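Ecto-NAD+ glycohydrolase (CD38 molecule) (Bos taurus, PDB 3GC6) is the bovine CD38 molecule, a glycosylated ectoprotein with intrachain disulfides, of the ADP-ribosyl cyclase family. Local coordinates at residues W87-E92 with A176-S181; H95-R100 with T164-L169; E198-H203 with D241-R246; P209-S212 with S216-R219. The protein carries 1 engineered substitution. One frame throughout, in Å; residues are numbered along the deposited sequence.

All four contacts belong to the half of the molecule built on the parallel sheet 85-88, 164-170, 196-203, 231-239. Contacts 2 and 4 are buried, contacts 1 and 3 partly so. Contact 2 is almost wholly apolar across its interface, and contact 3 continues it on the same face of the sheet, since Tyr97 and Phe243 touch; contact 3 grows more exposed toward the C-terminus. Contacts 1 and 4 lie among the loops after the strands and rely on polar chemistry: a salt bridge and waters in contact 1, a carboxylate-serine pair with waters in contact 4. Asp211 and Ser217 of contact 4 also accept hydrogen bonds from the backbone N-H groups of Ala176 and Phe177, joining the two.

Contact 1 (W87-E92 with A176-S181). With NAG (2-acetamido-2-deoxy-beta-D-glucopyranose), chain C.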
loop_
_atom_site.group_PDB
_atom_site.type_symbol
_atom_site.label_atom_id
_atom_site.label_comp_id
_atom_site.label_asym_id
_atom_site.label_seq_id
_atom_site.Cartn_x
_atom_site.Cartn_y
_atom_site.Cartn_z
ATOM N N TRP A 87 25.594 -5.552 7.429
ATOM C CA TRP A 87 26.461 -4.671 8.203
ATOM C C TRP A 87 26.665 -5.267 9.582
ATOM O O TRP A 87 25.859 -6.073 10.052
ATOM C CB TRP A 87 25.858 -3.251 8.287
ATOM C CG TRP A 87 24.509 -3.222 9.007
ATOM C CD1 TRP A 87 23.257 -3.417 8.456
ATOM C CD2 TRP A 87 24.300 -3.007 10.395
ATOM N NE1 TRP A 87 22.270 -3.325 9.442
ATOM C CE2 TRP A 87 22.902 -3.086 10.643
ATOM C CE3 TRP A 87 25.166 -2.761 11.469
ATOM C CZ2 TRP A 87 22.361 -2.897 11.918
ATOM C CZ3 TRP A 87 24.629 -2.597 12.747
ATOM C CH2 TRP A 87 23.238 -2.680 12.955
ATOM N N SER A 88 27.758 -4.853 10.221
ATOM C CA SER A 88 27.990 -5.312 11.586
ATOM C C SER A 88 28.863 -4.288 12.273
ATOM O O SER A 88 29.944 -3.969 11.770
ATOM C CB SER A 88 28.713 -6.673 11.552
ATOM O OG SER A 88 28.822 -7.250 12.855
ATOM N N LYS A 89 28.365 -3.739 13.384
ATOM C CA LYS A 89 29.092 -2.731 14.183
ATOM C C LYS A 89 29.259 -1.381 13.473
ATOM O O LYS A 89 30.047 -0.548 13.908
ATOM C CB LYS A 89 30.458 -3.238 14.673
ATOM C CG LYS A 89 30.495 -4.717 15.123
ATOM C CD LYS A 89 29.512 -4.980 16.247
ATOM C CE LYS A 89 29.524 -6.462 16.714
ATOM N NZ LYS A 89 30.833 -6.933 17.253
ATOM N N THR A 90 28.479 -1.156 12.413
ATOM C CA THR A 90 28.573 0.060 11.591
ATOM C C THR A 90 27.167 0.622 11.319
ATOM O O THR A 90 26.889 1.129 10.226
ATOM C CB THR A 90 29.193 -0.278 10.224
ATOM O OG1 THR A 90 28.438 -1.369 9.669
ATOM C CG2 THR A 90 30.657 -0.701 10.394
ATOM N N LYS A 91 26.299 0.569 12.321
ATOM C CA LYS A 91 24.893 0.897 12.085
ATOM C C LYS A 91 24.707 2.220 11.357
ATOM O O LYS A 91 24.012 2.289 10.351
ATOM C CB LYS A 91 24.119 0.959 13.403
ATOM C CG LYS A 91 22.634 1.167 13.170
ATOM C CD LYS A 91 21.819 0.981 14.443
ATOM C CE LYS A 91 20.318 1.122 14.157
ATOM N NZ LYS A 91 19.746 0.012 13.327
ATOM N N GLU A 92 25.285 3.281 11.890
ATOM C CA GLU A 92 25.044 4.608 11.305
ATOM C C GLU A 92 25.595 4.712 9.861
ATOM O O GLU A 92 24.920 5.168 8.931
ATOM C CB GLU A 92 25.635 5.705 12.215
ATOM C CG GLU A 92 24.763 6.065 13.451
ATOM C CD GLU A 92 24.831 5.042 14.599
ATOM O OE1 GLU A 92 25.720 4.165 14.542
ATOM O OE2 GLU A 92 23.998 5.101 15.545
ATOM N N ALA A 176 37.071 -6.700 12.895
ATOM C CA ALA A 176 35.929 -6.200 12.108
ATOM C C ALA A 176 34.869 -7.282 11.892
ATOM O O ALA A 176 33.690 -6.970 11.700
ATOM C CB ALA A 176 36.409 -5.652 10.756
ATOM N N PHE A 177 35.286 -8.552 11.891
ATOM C CA PHE A 177 34.348 -9.675 11.818
ATOM C C PHE A 177 34.288 -10.368 13.170
ATOM O O PHE A 177 35.304 -10.868 13.661
ATOM C CB PHE A 177 34.743 -10.714 10.753
ATOM C CG PHE A 177 33.793 -11.890 10.704
ATOM C CD1 PHE A 177 32.511 -11.735 10.191
ATOM C CD2 PHE A 177 34.159 -13.137 11.182
ATOM C CE1 PHE A 177 31.606 -12.811 10.152
ATOM C CE2 PHE A 177 33.276 -14.214 11.134
ATOM C CZ PHE A 177 31.998 -14.051 10.638
ATOM N N ASP A 178 33.099 -10.378 13.764
ATOM C CA ASP A 178 32.887 -11.024 15.062
ATOM C C ASP A 178 32.008 -12.236 14.824
ATOM O O ASP A 178 30.836 -12.099 14.442
ATOM C CB ASP A 178 32.204 -10.022 15.985
ATOM C CG ASP A 178 31.840 -10.595 17.351
ATOM O OD1 ASP A 178 32.112 -11.775 17.631
ATOM O OD2 ASP A 178 31.255 -9.815 18.132
ATOM N N SER A 179 32.564 -13.429 15.010
ATOM C CA SER A 179 31.829 -14.661 14.723
ATOM C C SER A 179 30.572 -14.813 15.586
ATOM O O SER A 179 29.673 -15.585 15.247
ATOM C CB SER A 179 32.732 -15.886 14.919
ATOM O OG SER A 179 33.105 -15.997 16.274
ATOM N N MET A 180 30.498 -14.084 16.691
ATOM C CA MET A 180 29.345 -14.216 17.576
ATOM C C MET A 180 28.341 -13.068 17.445
ATOM O O MET A 180 27.351 -13.001 18.183
ATOM C CB MET A 180 29.804 -14.429 19.020
ATOM C CG MET A 180 30.497 -15.768 19.228
ATOM S SD MET A 180 29.342 -17.161 19.239
ATOM C CE MET A 180 29.069 -17.475 17.496
ATOM N N SER A 181 28.593 -12.174 16.486
ATOM C CA SER A 181 27.625 -11.146 16.110
ATOM C C SER A 181 26.502 -11.773 15.310
ATOM O O SER A 181 26.623 -12.899 14.835
ATOM C CB SER A 181 28.291 -10.060 15.250
ATOM O OG SER A 181 28.656 -10.566 13.971
HETATM C C1 NAG C . 33.080 1.462 14.877
HETATM C C2 NAG C . 32.256 2.631 14.313
HETATM C C3 NAG C . 32.169 3.751 15.366
HETATM C C4 NAG C . 31.807 3.257 16.774
HETATM C C5 NAG C . 32.670 2.050 17.132
HETATM C C6 NAG C . 32.292 1.413 18.482
HETATM C C7 NAG C . 32.295 2.937 11.876
HETATM C C8 NAG C . 33.113 3.358 10.694
HETATM N N2 NAG C . 32.849 3.163 13.082
HETATM O O3 NAG C . 31.281 4.764 14.936
HETATM O O4 NAG C . 32.013 4.307 17.732
HETATM O O5 NAG C . 32.504 1.073 16.116
HETATM O O6 NAG C . 30.908 1.126 18.523
HETATM O O7 NAG C . 31.182 2.429 11.717
HETATM O O HOH W 1 32.574 -4.613 12.039
HETATM O O HOH W 2 31.201 -8.501 12.744
#
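A lysine-aspartate salt bridge, backed by ordered water, joins Lys89 and Ser88 to a type I beta turn formed by Asp178 to Ser181. The contact sits at the C-terminal ends of the parallel strands, where strand 85-88 runs out toward helix 91-101 and the loop after strand 164-170 approaches helix 182-187. Lys89 NZ donates at 3.0 Å to Asp178 OD2, which accepts through its anti lone pair, and the two side chains cross nearly at right angles. Lys89 has a left-handed backbone (phi 68°), and its side chain is bent at chi2 and chi4, which carries the ammonium group over to the turn; a sulfate ion also lies about 3 Å from the nearest atom of this side chain. Next along the chain, Thr90 CG2 lies 3.4 Å from NAG O7 of the attached glycan. Beside the ion pair the two hydroxyls, Ser88 OG and Ser181 OG, are 3.5 Å apart. A water bridges the Ser88 side chain to the loop backbone: it is hydrogen-bonded to Ser88 OG at 2.7 Å, accepts from Asp178 N at 2.9 Å and donates to Ala176 O. The turn is stiffened from within. Asp178 OD1 receives Met180 N in an Asx turn, the N-H arriving from above the carboxylate plane, so both carboxylate oxygens are engaged. Ser181 OG, at the N-cap of helix 182-187, accepts from Gly184 N. Asp178 O takes two donors: Ser181 N, which closes the turn at 3.0 Å, and Ser181 OG at 2.7 Å, the latter lying in the carbonyl plane with a C=O...OG angle of 151°.

Contact 2 (H95-R100 with T164-L169); sequences HEYAKR and TVRVVL. With SO4 (sulfate ion), chain F.
Tyr97 of helix 91-101 lays its phenol against Arg166 and Val168 of strand 164-170, a buried helix-on-sheet contact made by three side chains. Its tight point is polar in name only: Tyr97 OH comes within 3.2 Å of Arg166 CD, a methylene that lies at the ring edge, near its plane. Arg166 is extended from CG to NE and crosses the Tyr97 side chain at about a right angle; its guanidinium plane is turned 49° from the ring. One face of that guanidinium is met by Thr164 CG2. Two residues on toward the C-terminal end of the strand the fit is easier, with Tyr97 CD2 and Val168 CG2 4.0 Å apart. Tyr97 CG stands anti to the backbone N (chi1 167°), which aims the ring at the sheet.

The exposed flank of the same helix is held by charge instead. Arg100 NH1 bonds Glu96 OE2 at 2.8 Å, one turn earlier, with the acceptor in the guanidinium plane. Another edge of this group meets a sulfate ion, probably from the crystallisation liquor: NH2 donates to O1 at 3.2 Å, and the bond from NE is weak. On the buried side, Tyr97 also touches Val85 of strand 85-88 and the ring of Phe243 from helix 240-244, while Val168 packs on Leu93 and Ala94, so that helix 91-101 lies across neighbouring strands of the parallel sheet.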
loop_
_atom_site.group_PDB
_atom_site.type_symbol
_atom_site.label_atom_id
_atom_site.label_comp_id
_atom_site.label_asym_id
_atom_site.label_seq_id
_atom_site.Cartn_x
_atom_site.Cartn_y
_atom_site.Cartn_z
ATOM N N HIS A 95 23.679 2.521 7.168
ATOM C CA HIS A 95 22.359 3.024 6.771
ATOM C C HIS A 95 22.486 4.294 5.939
ATOM O O HIS A 95 21.750 4.471 4.966
ATOM C CB HIS A 95 21.435 3.095 7.978
ATOM C CG HIS A 95 21.200 1.743 8.598
ATOM N ND1 HIS A 95 20.221 0.871 8.148
ATOM C CD2 HIS A 95 21.855 1.083 9.589
ATOM C CE1 HIS A 95 20.265 -0.251 8.848
ATOM N NE2 HIS A 95 21.247 -0.148 9.730
ATOM N N GLU A 96 23.483 5.117 6.257
ATOM C CA GLU A 96 23.766 6.279 5.392
ATOM C C GLU A 96 24.149 5.808 3.986
ATOM O O GLU A 96 23.646 6.320 2.979
ATOM C CB GLU A 96 24.855 7.171 6.002
ATOM C CG GLU A 96 25.192 8.428 5.170
ATOM C CD GLU A 96 24.022 9.386 4.978
ATOM O OE1 GLU A 96 23.010 9.289 5.720
ATOM O OE2 GLU A 96 24.147 10.255 4.076
ATOM N N TYR A 97 25.039 4.818 3.911
ATOM C CA TYR A 97 25.446 4.280 2.616
ATOM C C TYR A 97 24.239 3.730 1.849
ATOM O O TYR A 97 24.058 4.023 0.667
ATOM C CB TYR A 97 26.479 3.181 2.870
ATOM C CG TYR A 97 26.828 2.273 1.709
ATOM C CD1 TYR A 97 27.621 2.726 0.654
ATOM C CD2 TYR A 97 26.449 0.941 1.723
ATOM C CE1 TYR A 97 28.000 1.868 -0.386
ATOM C CE2 TYR A 97 26.822 0.083 0.692
ATOM C CZ TYR A 97 27.562 0.552 -0.355
ATOM O OH TYR A 97 27.931 -0.306 -1.372
ATOM N N ALA A 98 23.408 2.932 2.515
ATOM C CA ALA A 98 22.258 2.356 1.839
ATOM C C ALA A 98 21.339 3.436 1.345
ATOM O O ALA A 98 20.823 3.320 0.237
ATOM C CB ALA A 98 21.516 1.398 2.744
ATOM N N LYS A 99 21.156 4.488 2.150
ATOM C CA LYS A 99 20.282 5.619 1.740
ATOM C C LYS A 99 20.845 6.324 0.503
ATOM O O LYS A 99 20.128 6.555 -0.491
ATOM C CB LYS A 99 20.086 6.585 2.915
ATOM C CG LYS A 99 19.174 5.975 3.953
ATOM C CD LYS A 99 18.767 6.915 5.082
ATOM C CE LYS A 99 19.737 6.767 6.265
ATOM N NZ LYS A 99 19.036 6.381 7.534
ATOM N N ARG A 100 22.135 6.650 0.534
ATOM C CA ARG A 100 22.733 7.399 -0.564
ATOM C C ARG A 100 22.733 6.584 -1.848
ATOM O O ARG A 100 22.580 7.145 -2.954
ATOM C CB ARG A 100 24.173 7.791 -0.206
ATOM C CG ARG A 100 24.287 8.752 0.988
ATOM C CD ARG A 100 23.888 10.210 0.645
ATOM N NE ARG A 100 22.465 10.349 0.345
ATOM C CZ ARG A 100 21.497 10.385 1.262
ATOM N NH1 ARG A 100 21.778 10.293 2.558
ATOM N NH2 ARG A 100 20.230 10.509 0.881
ATOM N N THR A 164 25.233 -9.809 -6.452
ATOM C CA THR A 164 26.265 -9.203 -5.603
ATOM C C THR A 164 25.667 -8.630 -4.327
ATOM O O THR A 164 24.708 -7.857 -4.400
ATOM C CB THR A 164 27.053 -8.103 -6.344
ATOM O OG1 THR A 164 27.802 -8.726 -7.391
ATOM C CG2 THR A 164 28.020 -7.388 -5.393
ATOM N N VAL A 165 26.224 -9.017 -3.177
ATOM C CA VAL A 165 25.830 -8.410 -1.887
ATOM C C VAL A 165 27.026 -7.646 -1.307
ATOM O O VAL A 165 28.178 -7.978 -1.603
ATOM C CB VAL A 165 25.293 -9.417 -0.838
ATOM C CG1 VAL A 165 24.110 -10.206 -1.432
ATOM C CG2 VAL A 165 26.380 -10.360 -0.382
ATOM N N ARG A 166 26.741 -6.642 -0.475
ATOM C CA ARG A 166 27.795 -5.807 0.100
ATOM C C ARG A 166 27.672 -5.857 1.606
ATOM O O ARG A 166 26.569 -5.927 2.146
ATOM C CB ARG A 166 27.669 -4.363 -0.431
ATOM C CG ARG A 166 27.886 -4.304 -1.955
ATOM C CD ARG A 166 27.222 -3.136 -2.662
ATOM N NE ARG A 166 27.706 -3.111 -4.051
ATOM C CZ ARG A 166 27.036 -3.637 -5.071
ATOM N NH1 ARG A 166 25.839 -4.177 -4.857
ATOM N NH2 ARG A 166 27.549 -3.597 -6.307
ATOM N N VAL A 167 28.798 -5.960 2.310
ATOM C CA VAL A 167 28.772 -5.784 3.770
ATOM C C VAL A 167 29.669 -4.632 4.196
ATOM O O VAL A 167 30.769 -4.456 3.662
ATOM C CB VAL A 167 29.146 -7.073 4.566
ATOM C CG1 VAL A 167 30.562 -7.538 4.240
ATOM C CG2 VAL A 167 29.002 -6.851 6.072
ATOM N N VAL A 168 29.174 -3.842 5.145
ATOM C CA VAL A 168 29.933 -2.715 5.712
ATOM C C VAL A 168 30.409 -3.104 7.109
ATOM O O VAL A 168 29.608 -3.333 8.014
ATOM C CB VAL A 168 29.015 -1.499 5.839
ATOM C CG1 VAL A 168 29.791 -0.280 6.328
ATOM C CG2 VAL A 168 28.386 -1.181 4.486
ATOM N N LEU A 169 31.733 -3.140 7.266
ATOM C CA LEU A 169 32.357 -3.568 8.509
ATOM C C LEU A 169 33.240 -2.452 9.094
ATOM O O LEU A 169 33.605 -1.515 8.384
ATOM C CB LEU A 169 33.184 -4.827 8.272
ATOM C CG LEU A 169 32.373 -6.025 7.791
ATOM C CD1 LEU A 169 33.295 -7.213 7.512
ATOM C CD2 LEU A 169 31.333 -6.455 8.842
HETATM S S SO4 F . 19.861 12.192 -2.535
HETATM O O1 SO4 F . 20.325 10.829 -2.257
HETATM O O2 SO4 F . 19.948 12.480 -3.960
HETATM O O3 SO4 F . 18.474 12.312 -2.092
HETATM O O4 SO4 F . 20.714 13.124 -1.792
#

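Contact 3 (E198-H203 with D241-R246); sequences EAWLVH and DQFLQR
Strand 196-203 of the parallel sheet is covered here by the short C-terminal helix 240-244, with the Phe243 ring lying against Trp200 and Val202. These two strand residues, two positions apart, face the helix together. Val202 CG2 makes a CH-pi contact with Phe243, 3.9 Å from the ring centroid and 24° off the normal. Phe243 CE1 in turn sits over one face of the indole, 3.5 Å from Trp200 CG; the two rings are inclined at 51°, neither stacked nor edge-to-face. Phe243 CG lies anti to the backbone N, which directs the ring toward the strand.

Toward the chain end the packing is more exposed and less certain. In one of its two modelled conformers, Arg246 turns a guanidinium face onto the indole edge, CZ lying 3.6 Å from Trp200 CZ3 with the planes 83° apart. At the other end a water spans His203 NE2 and Gln242 OE1, donating to the latter at 2.7 Å.

Phe243 reaches past the strand to Val168, Leu93 and Tyr97, and Trp200 touches Met235 and Leu238. Phe243 thus joins helix 240-244 to helix 91-101 and strands 164-170 and 196-203, while Trp200 packs on strand 231-239.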
loop_
_atom_site.group_PDB
_atom_site.type_symbol
_atom_site.label_atom_id
_atom_site.label_comp_id
_atom_site.label_asym_id
_atom_site.label_seq_id
_atom_site.Cartn_x
_atom_site.Cartn_y
_atom_site.Cartn_z
ATOM N N GLU A 198 30.986 -8.491 -1.387
ATOM C CA GLU A 198 32.024 -7.494 -1.221
ATOM C C GLU A 198 31.961 -6.953 0.191
ATOM O O GLU A 198 30.887 -6.525 0.669
ATOM C CB GLU A 198 31.815 -6.307 -2.156
ATOM C CG GLU A 198 31.799 -6.638 -3.577
ATOM C CD GLU A 198 31.449 -5.415 -4.404
ATOM O OE1 GLU A 198 31.304 -4.301 -3.828
ATOM O OE2 GLU A 198 31.324 -5.586 -5.620
ATOM N N ALA A 199 33.107 -6.956 0.862
ATOM C CA ALA A 199 33.204 -6.362 2.200
ATOM C C ALA A 199 34.043 -5.099 2.129
ATOM O O ALA A 199 35.064 -5.057 1.443
ATOM C CB ALA A 199 33.837 -7.319 3.157
ATOM N N TRP A 200 33.583 -4.094 2.851
ATOM C CA TRP A 200 34.255 -2.822 2.938
ATOM C C TRP A 200 34.570 -2.573 4.412
ATOM O O TRP A 200 33.645 -2.490 5.231
ATOM C CB TRP A 200 33.295 -1.745 2.414
ATOM C CG TRP A 200 32.956 -1.944 0.953
ATOM C CD1 TRP A 200 31.922 -2.681 0.431
ATOM C CD2 TRP A 200 33.664 -1.390 -0.157
ATOM N NE1 TRP A 200 31.956 -2.621 -0.958
ATOM C CE2 TRP A 200 33.023 -1.845 -1.335
ATOM C CE3 TRP A 200 34.795 -0.575 -0.268
ATOM C CZ2 TRP A 200 33.468 -1.486 -2.616
ATOM C CZ3 TRP A 200 35.233 -0.201 -1.550
ATOM C CH2 TRP A 200 34.567 -0.667 -2.703
ATOM N N LEU A 201 35.857 -2.476 4.778
ATOM C CA LEU A 201 36.220 -2.198 6.168
ATOM C C LEU A 201 36.551 -0.711 6.278
ATOM O O LEU A 201 37.566 -0.274 5.731
ATOM C CB LEU A 201 37.449 -3.020 6.601
ATOM C CG LEU A 201 37.156 -4.471 7.026
ATOM C CD1 LEU A 201 36.589 -5.286 5.879
ATOM C CD2 LEU A 201 38.437 -5.110 7.554
ATOM N N VAL A 202 35.711 0.015 6.997
ATOM C CA VAL A 202 35.735 1.474 6.988
ATOM C C VAL A 202 36.141 1.958 8.380
ATOM O O VAL A 202 35.627 1.482 9.390
ATOM C CB VAL A 202 34.334 2.031 6.572
ATOM C CG1 VAL A 202 34.405 3.558 6.481
ATOM C CG2 VAL A 202 33.932 1.458 5.208
ATOM N N HIS A 203 37.093 2.898 8.434
ATOM C CA HIS A 203 37.587 3.377 9.710
ATOM C C HIS A 203 37.145 4.813 9.915
ATOM O O HIS A 203 36.754 5.510 8.971
ATOM C CB HIS A 203 39.133 3.284 9.805
ATOM C CG HIS A 203 39.862 4.159 8.836
ATOM N ND1 HIS A 203 40.033 5.519 9.034
ATOM C CD2 HIS A 203 40.456 3.873 7.655
ATOM C CE1 HIS A 203 40.698 6.027 8.012
ATOM N NE2 HIS A 203 40.965 5.050 7.161
ATOM N N ASP A 241 34.272 9.006 4.475
ATOM C CA ASP A 241 34.068 9.827 3.278
ATOM C C ASP A 241 34.648 9.160 2.039
ATOM O O ASP A 241 34.037 9.233 0.958
ATOM C CB ASP A 241 34.675 11.221 3.454
ATOM C CG ASP A 241 33.923 12.057 4.479
ATOM O OD1 ASP A 241 32.779 11.700 4.850
ATOM O OD2 ASP A 241 34.469 13.108 4.901
ATOM N N GLN A 242 35.815 8.515 2.169
ATOM C CA GLN A 242 36.384 7.817 1.004
ATOM C C GLN A 242 35.444 6.701 0.556
ATOM O O GLN A 242 35.209 6.522 -0.636
ATOM C CB GLN A 242 37.760 7.220 1.326
ATOM C CG GLN A 242 38.819 8.294 1.531
ATOM C CD GLN A 242 40.113 7.725 1.994
ATOM O OE1 GLN A 242 40.159 6.826 2.847
ATOM N NE2 GLN A 242 41.205 8.260 1.449
ATOM N N PHE A 243 34.889 5.974 1.518
ATOM C CA PHE A 243 33.977 4.870 1.229
ATOM C C PHE A 243 32.733 5.381 0.508
ATOM O O PHE A 243 32.311 4.855 -0.545
ATOM C CB PHE A 243 33.584 4.199 2.550
ATOM C CG PHE A 243 32.453 3.202 2.431
ATOM C CD1 PHE A 243 32.572 2.088 1.614
ATOM C CD2 PHE A 243 31.278 3.377 3.160
ATOM C CE1 PHE A 243 31.556 1.165 1.506
ATOM C CE2 PHE A 243 30.231 2.461 3.049
ATOM C CZ PHE A 243 30.356 1.360 2.222
ATOM N N LEU A 244 32.137 6.426 1.058
ATOM C CA LEU A 244 30.888 6.940 0.470
ATOM C C LEU A 244 31.090 7.477 -0.954
ATOM O O LEU A 244 30.153 7.478 -1.778
ATOM C CB LEU A 244 30.282 8.029 1.390
ATOM C CG LEU A 244 29.716 7.475 2.698
ATOM C CD1 LEU A 244 29.364 8.646 3.612
ATOM C CD2 LEU A 244 28.496 6.559 2.478
ATOM N N GLN A 245 32.299 7.972 -1.230
ATOM C CA GLN A 245 32.615 8.573 -2.551
ATOM C C GLN A 245 33.291 7.599 -3.541
ATOM O O GLN A 245 33.721 8.005 -4.639
ATOM C CB GLN A 245 33.485 9.826 -2.366
ATOM C CG GLN A 245 32.778 10.953 -1.580
ATOM C CD GLN A 245 33.617 12.245 -1.496
ATOM O OE1 GLN A 245 34.854 12.207 -1.526
ATOM N NE2 GLN A 245 32.932 13.390 -1.388
ATOM N N ARG A 246 33.401 6.332 -3.151
ATOM C CA ARG A 246 34.008 5.314 -4.014
ATOM C C ARG A 246 33.252 5.188 -5.332
ATOM O O ARG A 246 32.040 4.975 -5.337
ATOM C CB ARG A 246 34.048 3.954 -3.315
ATOM C CG ARG A 246 35.276 3.734 -2.457
ATOM C CD ARG A 246 36.556 3.788 -3.281
ATOM N NE ARG A 246 36.827 2.526 -3.970
ATOM C CZ ARG A 246 37.629 1.570 -3.505
ATOM N NH1 ARG A 246 38.250 1.721 -2.336
ATOM N NH2 ARG A 246 37.811 0.457 -4.209
HETATM O O HOH W 3 42.002 6.201 4.724
#

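Contact 4 (P209-S212 with S216-R219); sequences PSDS and SSIR
Asp211 and Ser217 form the direct link between the loop 209-212 and the first turn of helix 216-227. Ser217 OG donates to Asp211 OD2 at 3.0 Å, meeting the syn lone pair on the side of the other carboxylate oxygen. The serine hydroxyl sits between its backbone N and carbonyl carbon (chi1 78°), turned back toward the loop. The same two atoms also accept backbone N-H groups from the loop after strand 164-170: Asp211 OD2 that of Ala176, and Ser217 OG that of Phe177. Beside these bonds runs a looser van der Waals touch of Ile218 CG1 on the carbonyl oxygen Ser212 O, at 3.8 Å.

Two waters fill the next layer. One accepts from Ile218 N at 2.9 Å and donates both to Asp211 OD2 and to Ser212 O. The other accepts from Ser217 N, also at 2.9 Å, and donates a hydrogen bond to Asp211 OD1 at 3.0 Å. Amides of the opening helical turn are thereby joined to the aspartate through solvent.

Farther out, Ile218 packs on Leu201, Phe232 and Cys234, and the Cys213-Cys234 disulfide ties the short connection between the two segments to strand 231-239.

Asp211 OD2 thus gathers three donors, Ser217 OG, Ala176 N and a water, a setting that would favour the ionised carboxylate; its place near the N-terminal end of a helix would probably add to that stabilisation.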
loop_
_atom_site.group_PDB
_atom_site.type_symbol
_atom_site.label_atom_id
_atom_site.label_comp_id
_atom_site.label_asym_id
_atom_site.label_seq_id
_atom_site.Cartn_x
_atom_site.Cartn_y
_atom_site.Cartn_z
ATOM N N PRO A 209 43.412 2.616 10.974
ATOM C CA PRO A 209 42.560 1.432 11.121
ATOM C C PRO A 209 43.135 0.435 12.114
ATOM O O PRO A 209 44.367 0.319 12.240
ATOM C CB PRO A 209 42.551 0.818 9.721
ATOM C CG PRO A 209 43.146 1.823 8.807
ATOM C CD PRO A 209 43.939 2.786 9.610
ATOM N N SER A 210 42.241 -0.270 12.805
ATOM C CA SER A 210 42.582 -1.289 13.794
ATOM C C SER A 210 42.444 -2.703 13.230
ATOM O O SER A 210 42.978 -3.655 13.795
ATOM C CB SER A 210 41.678 -1.163 15.018
ATOM O OG SER A 210 42.004 0.001 15.766
ATOM N N ASP A 211 41.704 -2.834 12.128
ATOM C CA ASP A 211 41.632 -4.130 11.426
ATOM C C ASP A 211 41.688 -3.932 9.919
ATOM O O ASP A 211 41.466 -2.839 9.421
ATOM C CB ASP A 211 40.373 -4.902 11.835
ATOM C CG ASP A 211 40.515 -6.416 11.656
ATOM O OD1 ASP A 211 41.667 -6.912 11.554
ATOM O OD2 ASP A 211 39.473 -7.109 11.636
ATOM N N SER A 212 41.984 -4.998 9.185
ATOM C CA SER A 212 42.100 -4.907 7.745
ATOM C C SER A 212 41.694 -6.228 7.102
ATOM O O SER A 212 41.417 -7.189 7.811
ATOM C CB SER A 212 43.542 -4.591 7.352
ATOM O OG SER A 212 44.342 -5.750 7.448
ATOM N N SER A 216 43.067 -11.627 11.074
ATOM C CA SER A 216 42.557 -12.945 11.427
ATOM C C SER A 216 41.040 -13.040 11.333
ATOM O O SER A 216 40.528 -14.082 10.934
ATOM C CB SER A 216 42.968 -13.324 12.849
ATOM O OG SER A 216 44.356 -13.574 12.894
ATOM N N SER A 217 40.333 -11.975 11.712
ATOM C CA SER A 217 38.874 -12.105 11.802
ATOM C C SER A 217 38.282 -12.181 10.387
ATOM O O SER A 217 37.327 -12.934 10.148
ATOM C CB SER A 217 38.232 -11.005 12.657
ATOM O OG SER A 217 38.127 -9.799 11.941
ATOM N N ILE A 218 38.843 -11.422 9.443
ATOM C CA ILE A 218 38.368 -11.522 8.061
ATOM C C ILE A 218 38.704 -12.893 7.463
ATOM O O ILE A 218 37.933 -13.425 6.649
ATOM C CB ILE A 218 38.863 -10.352 7.189
ATOM C CG1 ILE A 218 38.150 -9.071 7.646
ATOM C CG2 ILE A 218 38.575 -10.659 5.704
ATOM C CD1 ILE A 218 36.615 -9.062 7.309
ATOM N N ARG A 219 39.820 -13.492 7.903
ATOM C CA ARG A 219 40.125 -14.868 7.492
ATOM C C ARG A 219 38.996 -15.815 7.900
ATOM O O ARG A 219 38.611 -16.712 7.127
ATOM C CB ARG A 219 41.449 -15.326 8.114
ATOM C CG ARG A 219 41.937 -16.618 7.501
ATOM C CD ARG A 219 43.119 -17.151 8.292
ATOM N NE ARG A 219 43.509 -18.505 7.919
ATOM C CZ ARG A 219 44.109 -19.344 8.758
ATOM N NH1 ARG A 219 44.353 -18.954 10.009
ATOM N NH2 ARG A 219 44.450 -20.568 8.359
HETATM O O HOH W 4 40.504 -9.132 9.885
HETATM O O HOH W 5 41.094 -9.443 12.982
#